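Local coordinates for protein phosphoribosylformylglycinamidine synthase 2 (PDB 3VIU) that is a PurM-like protein of the AIR synthase-related family that binds adenosine-5'-diphosphate and magnesium ions, at residues 84-89 / 521-526; 486-491 / 536-541. All coordinates share one frame; numbering follows the deposited sequence.

Overall arrangement
Interaction 2 is wholly buried and interaction 1 partly so, with His89 exposed at its phosphate end; their centres lie about 8 Å apart. They meet through strands 479-488 and 519-525, neighbours in one sheet, where Asn523 and Ser525 probably pair with Leu487 through the backbone. Interaction 2 joins two strands inside that sheet and relies on regular antiparallel main-chain bonds plus apolar side chains. Interaction 1 instead brings together the edge strand 519-525 and strand 78-86 of another sheet, so the two related N-terminal domains of the chain meet there through side chains, water, adenosine-5'-diphosphate and a phosphate ion. Asn488 links both contacts by accepting a bond from Asn88.

Interaction 1. Residues 84-89 / 521-526; sequences IESHNH and SGNVSL. With ADP (adenosine-5'-diphosphate), chain B; PO4 (phosphate ion), chain C.
Strands 84-86 and 521-525 run nearly parallel, 15° apart, but belong to different sheets and meet through side chains. Asn523 buries most surface in the contact; its CB sits 3.2 Å from Ile84 O. With CG anti to the backbone N (chi1 -178°), its amide lies along the Glu85-Ser86 backbone, and ND2 gives Ser86 OG a weak bond. A water bridges Asn523 OD1 and Ser86 O. Further along, Asn88 ND2 makes a weak bond to Ser525 OG (2.8 Å) and a second bond to Asn488, while Asn88 OD1 is held by Val173 N.

Beyond Ser86 the segments diverge around a phosphate ion, probably from the crystallisation liquor. Ser86 OG donates to its O1 at 2.6 Å, and Ser525 OG to its O3 at 2.6 Å. Backbone N atoms of Asn88 and His89, starting helix 88-93, donate to O1 and O2, probably favouring an anion. Exposed His89 forms the loose side: its ring edge turns to PO4 O2 (CD2 2.9 Å), with NE2 4.0 Å from Leu526 O.

At the other end Gly522 N donates to ADP O2' (3.2 Å), and Asn523 O weakly accepts from ADP N6. The arrangement forms part of the ADP pocket where two PurM-like N-terminal domains meet.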
# COMPACT_ATOMS: atom_id res chain seq x y z
N ILE A 84 4.69 0.90 1.07
CA ILE A 84 4.02 0.22 -0.03
C ILE A 84 4.87 0.43 -1.28
O ILE A 84 5.42 1.51 -1.49
CB ILE A 84 2.58 0.75 -0.22
CG1 ILE A 84 1.82 -0.12 -1.21
CG2 ILE A 84 2.61 2.20 -0.69
CD1 ILE A 84 0.36 0.25 -1.35
N GLU A 85 5.01 -0.62 -2.07
CA GLU A 85 5.80 -0.61 -3.30
C GLU A 85 4.92 -1.12 -4.43
O GLU A 85 3.81 -1.56 -4.19
CB GLU A 85 6.99 -1.59 -3.18
CG GLU A 85 8.37 -1.03 -2.87
CD GLU A 85 9.45 -2.13 -2.92
OE1 GLU A 85 10.65 -1.84 -2.69
OE2 GLU A 85 9.09 -3.30 -3.21
N SER A 86 5.45 -1.07 -5.64
CA SER A 86 4.72 -1.57 -6.80
C SER A 86 5.63 -2.46 -7.66
O SER A 86 6.86 -2.31 -7.64
CB SER A 86 4.19 -0.41 -7.65
OG SER A 86 5.22 0.14 -8.46
N HIS A 87 5.03 -3.41 -8.38
CA HIS A 87 5.77 -4.30 -9.28
C HIS A 87 4.83 -4.54 -10.45
O HIS A 87 4.55 -5.69 -10.83
CB HIS A 87 6.11 -5.63 -8.59
CG HIS A 87 7.59 -5.84 -8.38
ND1 HIS A 87 8.32 -5.10 -7.47
CD2 HIS A 87 8.47 -6.68 -8.97
CE1 HIS A 87 9.59 -5.47 -7.52
NE2 HIS A 87 9.70 -6.42 -8.43
N ASN A 88 4.35 -3.44 -11.02
CA ASN A 88 3.41 -3.48 -12.12
C ASN A 88 3.90 -4.14 -13.40
O ASN A 88 3.48 -5.25 -13.73
CB ASN A 88 2.92 -2.07 -12.43
CG ASN A 88 2.39 -1.36 -11.20
OD1 ASN A 88 1.75 -1.97 -10.33
ND2 ASN A 88 2.63 -0.06 -11.12
N HIS A 89 4.80 -3.47 -14.12
CA HIS A 89 5.31 -3.99 -15.38
C HIS A 89 5.79 -5.44 -15.30
O HIS A 89 5.47 -6.26 -16.15
CB HIS A 89 6.42 -3.08 -15.92
CG HIS A 89 5.93 -1.73 -16.35
ND1 HIS A 89 5.19 -1.54 -17.50
CD2 HIS A 89 6.04 -0.51 -15.77
CE1 HIS A 89 4.86 -0.27 -17.61
NE2 HIS A 89 5.36 0.38 -16.57
N SER A 521 6.16 7.41 4.10
CA SER A 521 6.84 6.68 3.04
C SER A 521 5.87 6.45 1.90
O SER A 521 4.69 6.81 2.00
CB SER A 521 7.35 5.33 3.54
OG SER A 521 6.27 4.45 3.83
N GLY A 522 6.35 5.85 0.83
CA GLY A 522 5.48 5.59 -0.30
C GLY A 522 6.24 5.16 -1.54
O GLY A 522 7.41 4.82 -1.47
N ASN A 523 5.55 5.18 -2.67
CA ASN A 523 6.13 4.77 -3.93
C ASN A 523 5.46 5.51 -5.07
O ASN A 523 4.37 6.07 -4.92
CB ASN A 523 5.94 3.27 -4.14
CG ASN A 523 6.58 2.78 -5.42
OD1 ASN A 523 7.79 2.87 -5.58
ND2 ASN A 523 5.77 2.27 -6.34
N VAL A 524 6.11 5.51 -6.22
CA VAL A 524 5.56 6.17 -7.40
C VAL A 524 5.88 5.34 -8.62
O VAL A 524 7.05 5.12 -8.93
CB VAL A 524 6.13 7.59 -7.60
CG1 VAL A 524 5.63 8.18 -8.92
CG2 VAL A 524 5.74 8.47 -6.44
N SER A 525 4.85 4.89 -9.31
CA SER A 525 5.01 4.11 -10.53
C SER A 525 4.35 4.88 -11.66
O SER A 525 3.14 5.10 -11.64
CB SER A 525 4.36 2.74 -10.39
OG SER A 525 4.43 2.03 -11.61
N LEU A 526 5.14 5.30 -12.64
CA LEU A 526 4.62 6.06 -13.77
C LEU A 526 4.68 5.26 -15.07
O LEU A 526 5.17 4.13 -15.09
CB LEU A 526 5.40 7.36 -13.94
CG LEU A 526 5.38 8.28 -12.73
CD1 LEU A 526 6.22 9.50 -13.02
CD2 LEU A 526 3.94 8.68 -12.38
PB ADP B . 13.18 1.15 -2.81
O1B ADP B . 13.71 1.23 -4.20
O2B ADP B . 11.78 0.36 -2.82
O3B ADP B . 14.31 0.35 -1.85
PA ADP B . 12.69 3.78 -3.37
O1A ADP B . 14.00 4.33 -3.83
O2A ADP B . 11.93 3.13 -4.64
O3A ADP B . 12.95 2.66 -2.20
O5' ADP B . 11.72 4.94 -2.76
C5' ADP B . 12.44 6.19 -2.69
C4' ADP B . 12.23 6.94 -1.35
O4' ADP B . 11.25 8.02 -1.50
C3' ADP B . 11.69 6.06 -0.19
O3' ADP B . 12.22 6.53 1.06
C2' ADP B . 10.18 6.22 -0.29
O2' ADP B . 9.52 5.96 0.94
C1' ADP B . 10.02 7.67 -0.77
N9 ADP B . 8.84 7.84 -1.63
C8 ADP B . 8.72 7.45 -2.93
N7 ADP B . 7.54 7.75 -3.39
C5 ADP B . 6.82 8.34 -2.42
C6 ADP B . 5.50 8.86 -2.32
N6 ADP B . 4.65 8.83 -3.41
N1 ADP B . 5.10 9.40 -1.14
C2 ADP B . 5.91 9.43 -0.08
N3 ADP B . 7.15 8.95 -0.13
C4 ADP B . 7.64 8.40 -1.26
P PO4 C . 6.77 -0.60 -11.68
O1 PO4 C . 5.78 -1.03 -10.67
O2 PO4 C . 6.48 -1.27 -12.97
O3 PO4 C . 6.69 0.86 -11.87
O4 PO4 C . 8.14 -0.97 -11.23
O HOH W 1 8.42 0.19 -6.53

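Interaction 2. Residues 486-491 / 536-541; sequences GLNLGS and PPTAMV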
# COMPACT_ATOMS: atom_id res chain seq x y z
N GLY A 486 1.08 4.59 -2.47
CA GLY A 486 1.66 3.97 -3.64
C GLY A 486 0.98 4.60 -4.84
O GLY A 486 -0.15 4.26 -5.16
N LEU A 487 1.65 5.55 -5.48
CA LEU A 487 1.07 6.20 -6.65
C LEU A 487 1.33 5.39 -7.91
O LEU A 487 2.43 4.90 -8.13
CB LEU A 487 1.66 7.61 -6.82
CG LEU A 487 1.58 8.55 -5.60
CD1 LEU A 487 2.09 9.92 -6.00
CD2 LEU A 487 0.14 8.64 -5.08
N ASN A 488 0.29 5.24 -8.73
CA ASN A 488 0.37 4.51 -10.00
C ASN A 488 -0.41 5.34 -11.02
O ASN A 488 -1.60 5.57 -10.85
CB ASN A 488 -0.28 3.14 -9.86
CG ASN A 488 0.31 2.33 -8.73
OD1 ASN A 488 1.29 1.62 -8.90
ND2 ASN A 488 -0.28 2.45 -7.55
N LEU A 489 0.28 5.80 -12.06
CA LEU A 489 -0.34 6.61 -13.09
C LEU A 489 0.25 6.34 -14.47
O LEU A 489 1.16 5.52 -14.63
CB LEU A 489 -0.17 8.10 -12.76
CG LEU A 489 -0.94 8.60 -11.53
CD1 LEU A 489 0.04 8.82 -10.40
CD2 LEU A 489 -1.69 9.88 -11.86
N GLY A 490 -0.30 7.03 -15.46
CA GLY A 490 0.18 6.88 -16.81
C GLY A 490 1.40 7.75 -16.96
O GLY A 490 1.97 8.22 -15.97
N SER A 491 1.81 7.97 -18.20
CA SER A 491 2.97 8.79 -18.48
C SER A 491 2.75 10.23 -18.05
O SER A 491 1.65 10.78 -18.23
CB SER A 491 3.28 8.75 -19.97
OG SER A 491 4.28 9.69 -20.29
N PRO A 536 -6.62 4.28 -14.60
CA PRO A 536 -7.26 5.29 -13.76
C PRO A 536 -6.20 5.74 -12.77
O PRO A 536 -5.42 4.92 -12.31
CB PRO A 536 -8.37 4.50 -13.07
CG PRO A 536 -8.75 3.49 -14.11
CD PRO A 536 -7.39 3.03 -14.62
N PRO A 537 -6.13 7.04 -12.45
CA PRO A 537 -5.12 7.48 -11.49
C PRO A 537 -5.31 6.62 -10.24
O PRO A 537 -6.42 6.48 -9.75
CB PRO A 537 -5.47 8.94 -11.27
CG PRO A 537 -6.00 9.35 -12.61
CD PRO A 537 -6.90 8.18 -12.97
N THR A 538 -4.23 6.05 -9.72
CA THR A 538 -4.36 5.18 -8.57
C THR A 538 -3.41 5.47 -7.41
O THR A 538 -2.22 5.16 -7.46
CB THR A 538 -4.19 3.71 -8.99
OG1 THR A 538 -5.17 3.38 -9.98
CG2 THR A 538 -4.38 2.79 -7.81
N ALA A 539 -3.96 6.06 -6.35
CA ALA A 539 -3.18 6.34 -5.17
C ALA A 539 -3.64 5.33 -4.11
O ALA A 539 -4.68 5.51 -3.48
CB ALA A 539 -3.42 7.76 -4.68
N MSE A 540 -2.87 4.26 -3.95
CA MSE A 540 -3.19 3.25 -2.96
C MSE A 540 -2.64 3.71 -1.63
O MSE A 540 -1.44 3.68 -1.39
CB MSE A 540 -2.61 1.91 -3.40
CG MSE A 540 -3.29 1.39 -4.65
SE MSE A 540 -2.25 0.10 -5.65
CE MSE A 540 -3.72 -0.84 -6.51
N VAL A 541 -3.55 4.15 -0.78
CA VAL A 541 -3.21 4.68 0.54
C VAL A 541 -3.26 3.64 1.64
O VAL A 541 -4.29 3.02 1.88
CB VAL A 541 -4.17 5.83 0.91
CG1 VAL A 541 -3.82 6.38 2.29
CG2 VAL A 541 -4.09 6.92 -0.16
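Backbone hydrogen bonds dominate the pairing of strands 486-488 and 538-541, which run antiparallel at 166°. Gly486 and Met540, a selenomethionine, form one hydrogen-bonded pair: Gly486 N reaches Met540 O at 2.9 Å in an almost straight bond (176°), and Met540 N returns to Gly486 O. Both donors stand above the carbonyl planes. Asn488 and Thr538 form the next such pair: Asn488 N lies 2.8 Å from Thr538 O, in its carbonyl plane, and Thr538 N returns to Asn488 O nearly along the C=O axis. Between them Leu487 and Ala539 make a non-hydrogen-bonded pair, Leu487 CA adding a CA-H...O contact to Thr538 O.

On the face of Asn488, Thr538 and Met540, Asn488 CG lies beside its own backbone N (chi1 -55°); ND2 gives Thr538 O a weak bond and meets Met540 SE at 3.6 Å. Asn488 OD1 accepts from Asn88. Thr538 OG1 donates to Pro536 O (2.8 Å) and also bonds Tyr167.

Among apolar contacts, Leu487 CD2 meets Ala539 CB at 3.7 Å; Leu489 crosses Pro537 at about a right angle, CD2 3.9 Å from Pro537 CB.

Helix 495-515 covers Leu489, Pro537 and Ala539, whereas strand 172-182 packs on Asn488, Thr538 and Met540; within the sheet, strand 519-525 borders 479-488 and strand 441-448 borders 538-548.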